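Local coordinates for putative type VI secretion protein (Escherichia coli, PDB 6SJL) that forms the trimeric VgrG spike at the tip of the type VI secretion system and carries the bound phospholipase-family effector Tle1, at the interface of chains A and B and the interface of chains A and C. Residues are numbered along the deposited sequence; one frame, centred on the assembly and turned at random. Chains: chain A/B, Putative type VI secretion protein; chain C, Putative type VI secretion protein.

Contact 1: the interface of chains A and B. Residues chain A 580, 584, 626-628; chain B 628, 635, 637.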
ATOM      1  N   ALA A 580      -2.974  27.856  -1.651  1.00 30.27           N
ATOM      2  CA  ALA A 580      -3.101  26.675  -2.487  1.00 30.27           C
ATOM      3  C   ALA A 580      -1.823  26.407  -3.252  1.00 30.27           C
ATOM      4  O   ALA A 580      -1.422  25.254  -3.413  1.00 30.27           O
ATOM      5  CB  ALA A 580      -4.272  26.839  -3.440  1.00 30.27           C
ATOM      6  N   LEU A 584       0.571  23.130  -3.136  1.00 29.76           N
ATOM      7  CA  LEU A 584       1.060  22.429  -4.314  1.00 29.76           C
ATOM      8  C   LEU A 584       2.577  22.350  -4.322  1.00 29.76           C
ATOM      9  O   LEU A 584       3.151  21.297  -4.613  1.00 29.76           O
ATOM     10  CB  LEU A 584       0.561  23.131  -5.565  1.00 29.76           C
ATOM     11  CG  LEU A 584      -0.940  23.109  -5.775  1.00 29.76           C
ATOM     12  CD1 LEU A 584      -1.265  23.927  -6.977  1.00 29.76           C
ATOM     13  CD2 LEU A 584      -1.404  21.699  -5.937  1.00 29.76           C
ATOM     14  N   MET A 626      -8.822  21.536 -11.920  1.00 27.12           N
ATOM     15  CA  MET A 626      -9.585  21.863 -10.732  1.00 27.12           C
ATOM     16  C   MET A 626      -8.619  21.969  -9.576  1.00 27.12           C
ATOM     17  O   MET A 626      -7.807  21.074  -9.364  1.00 27.12           O
ATOM     18  CB  MET A 626     -10.613  20.795 -10.420  1.00 27.12           C
ATOM     19  CG  MET A 626     -11.942  20.986 -11.061  1.00 27.12           C
ATOM     20  SD  MET A 626     -13.106  19.777 -10.480  1.00 27.12           S
ATOM     21  CE  MET A 626     -12.614  19.744  -8.790  1.00 27.12           C
ATOM     22  N   LEU A 627      -8.713  23.044  -8.822  1.00 26.05           N
ATOM     23  CA  LEU A 627      -7.935  23.192  -7.606  1.00 26.05           C
ATOM     24  C   LEU A 627      -8.908  23.392  -6.464  1.00 26.05           C
ATOM     25  O   LEU A 627      -9.606  24.400  -6.411  1.00 26.05           O
ATOM     26  CB  LEU A 627      -6.952  24.345  -7.717  1.00 26.05           C
ATOM     27  CG  LEU A 627      -5.997  24.508  -6.548  1.00 26.05           C
ATOM     28  CD1 LEU A 627      -5.273  23.238  -6.250  1.00 26.05           C
ATOM     29  CD2 LEU A 627      -5.032  25.569  -6.867  1.00 26.05           C
ATOM     30  N   LEU A 628      -8.980  22.415  -5.579  1.00 25.93           N
ATOM     31  CA  LEU A 628      -9.744  22.511  -4.351  1.00 25.93           C
ATOM     32  C   LEU A 628      -8.789  22.740  -3.198  1.00 25.93           C
ATOM     33  O   LEU A 628      -7.928  21.907  -2.938  1.00 25.93           O
ATOM     34  CB  LEU A 628     -10.552  21.248  -4.107  1.00 25.93           C
ATOM     35  CG  LEU A 628     -11.263  20.653  -5.296  1.00 25.93           C
ATOM     36  CD1 LEU A 628     -11.971  19.440  -4.827  1.00 25.93           C
ATOM     37  CD2 LEU A 628     -12.238  21.629  -5.801  1.00 25.93           C
TER
ATOM     38  N   LEU B 628     -16.520  15.247 -10.259  1.00 25.76           N
ATOM     39  CA  LEU B 628     -15.526  16.274 -10.482  1.00 25.76           C
ATOM     40  C   LEU B 628     -14.685  15.832 -11.655  1.00 25.76           C
ATOM     41  O   LEU B 628     -14.060  14.777 -11.596  1.00 25.76           O
ATOM     42  CB  LEU B 628     -14.646  16.465  -9.256  1.00 25.76           C
ATOM     43  CG  LEU B 628     -15.313  16.658  -7.916  1.00 25.76           C
ATOM     44  CD1 LEU B 628     -14.270  16.989  -6.927  1.00 25.76           C
ATOM     45  CD2 LEU B 628     -16.248  17.777  -8.019  1.00 25.76           C
ATOM     46  N   GLY B 635      -6.316  19.006  -8.244  1.00 26.66           N
ATOM     47  CA  GLY B 635      -5.563  19.013  -7.020  1.00 26.66           C
ATOM     48  C   GLY B 635      -6.470  19.263  -5.850  1.00 26.66           C
ATOM     49  O   GLY B 635      -7.223  20.225  -5.849  1.00 26.66           O
ATOM     50  N   VAL B 637      -5.901  19.979  -2.149  1.00 27.25           N
ATOM     51  CA  VAL B 637      -4.824  20.247  -1.211  1.00 27.25           C
ATOM     52  C   VAL B 637      -5.371  20.978  -0.001  1.00 27.25           C
ATOM     53  O   VAL B 637      -6.401  21.644  -0.066  1.00 27.25           O
ATOM     54  CB  VAL B 637      -3.669  21.042  -1.858  1.00 27.25           C
ATOM     55  CG1 VAL B 637      -2.969  20.192  -2.887  1.00 27.25           C
ATOM     56  CG2 VAL B 637      -4.157  22.318  -2.476  1.00 27.25           C
TER
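A:Met626 keeps CG anti to its carbonyl carbon and the next torsion extended (chi2 -174°), then bends at chi3 (39°), so that its terminal methyl CE turns toward chain B. There it crosses B:Leu628 at about a right angle, CE lying 3.7 Å from the CD1 branch while SD faces CB of the same leucine. A:Leu628 and B:Leu628, the same residue in two copies, both hold CG beside the backbone N; they reach toward each other tip to tip, CD1 to CD1. This is a patch of the intertwined beta-prism of the VgrG needle, in which strands of neighbouring subunits pair edge to edge. Strand 626-630 of chain A runs parallel to strand 634-638 of chain B, bridged at A:Leu627 and B:Gly635. The N-H of B:Gly635 donates to A:Met626 O at 2.8 Å, and the carbonyl O of B:Gly635 receives A:Leu628 N at 2.8 Å. The register continues as B:Val637 N donates to A:Leu628 O at 2.9 Å, each donor lying nearly along the C=O axis. These bonds fix the strand offset and thereby place the aliphatic groups. A:Leu627, with CG anti to the backbone N (chi1 -175°), directs CD1 obliquely toward CG2 of B:Val637, the branch in the crowded position between backbone N and carbonyl carbon. The other branch, CG1, meets helix 578-600 of chain A, crossing A:Leu584 at about a right angle with CD2 3.7 Å away.

Contact 2: the interface of chains A and C. Residues chain A 783-786, 791; chain C 25-29.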
ATOM      1  N   LEU A 783      38.076 -23.647  55.493  1.00134.58           N
ATOM      2  CA  LEU A 783      38.030 -22.853  56.713  1.00134.58           C
ATOM      3  C   LEU A 783      38.083 -23.821  57.883  1.00134.58           C
ATOM      4  O   LEU A 783      37.118 -24.531  58.155  1.00134.58           O
ATOM      5  CB  LEU A 783      36.771 -21.998  56.771  1.00134.58           C
ATOM      6  CG  LEU A 783      36.883 -20.706  57.597  1.00134.58           C
ATOM      7  CD1 LEU A 783      35.708 -19.786  57.333  1.00134.58           C
ATOM      8  CD2 LEU A 783      37.153 -20.867  59.087  1.00134.58           C
ATOM      9  N   THR A 784      39.215 -23.877  58.572  1.00135.68           N
ATOM     10  CA  THR A 784      39.330 -24.639  59.803  1.00135.68           C
ATOM     11  C   THR A 784      39.669 -23.707  60.957  1.00135.68           C
ATOM     12  O   THR A 784      40.549 -22.853  60.838  1.00135.68           O
ATOM     13  CB  THR A 784      40.391 -25.734  59.678  1.00135.68           C
ATOM     14  OG1 THR A 784      41.643 -25.148  59.300  1.00135.68           O
ATOM     15  CG2 THR A 784      39.975 -26.764  58.638  1.00135.68           C
ATOM     16  N   ASP A 785      38.960 -23.864  62.068  1.00134.84           N
ATOM     17  CA  ASP A 785      39.303 -23.087  63.247  1.00134.84           C
ATOM     18  C   ASP A 785      40.471 -23.736  63.986  1.00134.84           C
ATOM     19  O   ASP A 785      40.941 -24.822  63.632  1.00134.84           O
ATOM     20  CB  ASP A 785      38.092 -22.917  64.162  1.00134.84           C
ATOM     21  CG  ASP A 785      37.551 -24.230  64.683  1.00134.84           C
ATOM     22  OD1 ASP A 785      36.388 -24.240  65.139  1.00134.84           O
ATOM     23  OD2 ASP A 785      38.267 -25.250  64.647  1.00134.84           O
ATOM     24  N   GLU A 786      40.919 -23.060  65.049  1.00134.34           N
ATOM     25  CA  GLU A 786      42.128 -23.456  65.765  1.00134.34           C
ATOM     26  C   GLU A 786      42.129 -24.922  66.195  1.00134.34           C
ATOM     27  O   GLU A 786      43.207 -25.490  66.403  1.00134.34           O
ATOM     28  CB  GLU A 786      42.313 -22.562  66.992  1.00134.34           C
ATOM     29  CG  GLU A 786      42.523 -21.085  66.677  1.00134.34           C
ATOM     30  CD  GLU A 786      43.909 -20.756  66.142  1.00134.34           C
ATOM     31  OE1 GLU A 786      44.277 -21.273  65.067  1.00134.34           O
ATOM     32  OE2 GLU A 786      44.626 -19.971  66.796  1.00134.34           O
ATOM     33  N   GLN A 791      34.675 -25.716  59.740  1.00133.60           N
ATOM     34  CA  GLN A 791      33.818 -24.532  59.673  1.00133.60           C
ATOM     35  C   GLN A 791      32.835 -24.553  58.518  1.00133.60           C
ATOM     36  O   GLN A 791      33.036 -23.861  57.512  1.00133.60           O
ATOM     37  CB  GLN A 791      34.656 -23.263  59.618  1.00133.60           C
ATOM     38  CG  GLN A 791      35.321 -23.007  60.930  1.00133.60           C
ATOM     39  CD  GLN A 791      34.439 -23.404  62.080  1.00133.60           C
ATOM     40  OE1 GLN A 791      33.318 -22.915  62.219  1.00133.60           O
ATOM     41  NE2 GLN A 791      34.935 -24.293  62.921  1.00133.60           N
TER
ATOM     42  N   VAL C  25      42.113 -22.128  55.474  1.00136.07           N
ATOM     43  CA  VAL C  25      41.680 -20.949  56.219  1.00136.07           C
ATOM     44  C   VAL C  25      41.710 -21.310  57.697  1.00136.07           C
ATOM     45  O   VAL C  25      40.780 -21.940  58.213  1.00136.07           O
ATOM     46  CB  VAL C  25      40.287 -20.439  55.802  1.00136.07           C
ATOM     47  CG1 VAL C  25      39.877 -19.270  56.681  1.00136.07           C
ATOM     48  CG2 VAL C  25      40.266 -20.010  54.360  1.00136.07           C
ATOM     49  N   VAL C  26      42.786 -20.937  58.380  1.00134.93           N
ATOM     50  CA  VAL C  26      42.907 -21.130  59.818  1.00134.93           C
ATOM     51  C   VAL C  26      42.595 -19.805  60.492  1.00134.93           C
ATOM     52  O   VAL C  26      43.321 -18.819  60.312  1.00134.93           O
ATOM     53  CB  VAL C  26      44.298 -21.651  60.205  1.00134.93           C
ATOM     54  CG1 VAL C  26      44.467 -21.661  61.716  1.00134.93           C
ATOM     55  CG2 VAL C  26      44.509 -23.040  59.622  1.00134.93           C
ATOM     56  N   ALA C  27      41.503 -19.777  61.254  1.00132.03           N
ATOM     57  CA  ALA C  27      41.036 -18.560  61.899  1.00132.03           C
ATOM     58  C   ALA C  27      40.222 -18.939  63.124  1.00132.03           C
ATOM     59  O   ALA C  27      39.421 -19.874  63.070  1.00132.03           O
ATOM     60  CB  ALA C  27      40.202 -17.715  60.938  1.00132.03           C
ATOM     61  N   LYS C  28      40.439 -18.219  64.219  1.00128.23           N
ATOM     62  CA  LYS C  28      39.779 -18.508  65.483  1.00128.23           C
ATOM     63  C   LYS C  28      38.410 -17.831  65.547  1.00128.23           C
ATOM     64  O   LYS C  28      38.162 -16.819  64.887  1.00128.23           O
ATOM     65  CB  LYS C  28      40.671 -18.054  66.638  1.00128.23           C
ATOM     66  CG  LYS C  28      40.290 -18.570  68.010  1.00128.23           C
ATOM     67  CD  LYS C  28      39.467 -17.578  68.807  1.00128.23           C
ATOM     68  CE  LYS C  28      39.266 -18.103  70.219  1.00128.23           C
ATOM     69  NZ  LYS C  28      38.449 -17.212  71.073  1.00128.23           N
ATOM     70  N   LYS C  29      37.515 -18.411  66.348  1.00125.28           N
ATOM     71  CA  LYS C  29      36.156 -17.896  66.480  1.00125.28           C
ATOM     72  C   LYS C  29      36.170 -16.530  67.149  1.00125.28           C
ATOM     73  O   LYS C  29      36.415 -16.426  68.355  1.00125.28           O
ATOM     74  CB  LYS C  29      35.301 -18.857  67.304  1.00125.28           C
ATOM     75  CG  LYS C  29      35.238 -20.256  66.757  1.00125.28           C
ATOM     76  CD  LYS C  29      34.496 -20.289  65.448  1.00125.28           C
ATOM     77  CE  LYS C  29      34.472 -21.684  64.891  1.00125.28           C
ATOM     78  NZ  LYS C  29      33.666 -22.604  65.725  1.00125.28           N
TER
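Tle1, a phospholipase effector of the Tle1-like family, is joined here to VgrG by parallel strand pairing: the start of its strand 25-43 lies beside the short strand 783-784 of chain A. The side chain of C:Lys29 shows how the pairing is extended beyond the backbone. From CB, the chain leaves with CG anti to the carbonyl carbon, bends at chi2 (-67°), runs straight through CD and bends again at chi4 (67°). CE then lies 3.2 Å from OD1 of A:Asp785 and meets the carboxamide of A:Gln791 tip to tip, C:Lys29 CE being 3.3 Å from the carboxamide carbon CD of A:Gln791. At the end, the terminal amine nitrogen NZ forms a salt bridge of 3.2 Å with A:Asp785 OD1, weak as a hydrogen bond. A:Asp785 presents this carboxylate by holding CG in the crowded position between its backbone N and carbonyl carbon (chi1 62°), and the opposed charges would favour an ionised pair. Along the backbone, A:Thr784 N donates to C:Val25 O at 2.5 Å, and C:Ala27 N donates to A:Thr784 O at 3.2 Å, both donors in the plane of the carbonyl they address. C:Val25 turns CG1 anti to its backbone N and sets it obliquely against CG of A:Leu783. A:Glu786, bent at chi2, crosses C:Lys28 at about a right angle, its CG 3.6 Å from CB of the lysine, while OE1 lies 3.4 Å from CG1 of C:Val26.

Contact 1 and contact 2 lie about 93 Å apart, measured between the centres of their C-alpha atoms, and share chain A but no residue or secondary-structure element. Contact 1 joins copies of VgrG within the spike, using strand 626-630 and helix 578-600, whereas contact 2 uses the distant strand 783-784 and its following loop to hold the effector. Both rely on parallel strands paired between chains, one for assembly and one for cargo. With three copies of each protein in the assembly, the separation suggests that the trimer can be built through its shaft while each C-terminal region engages a Tle1.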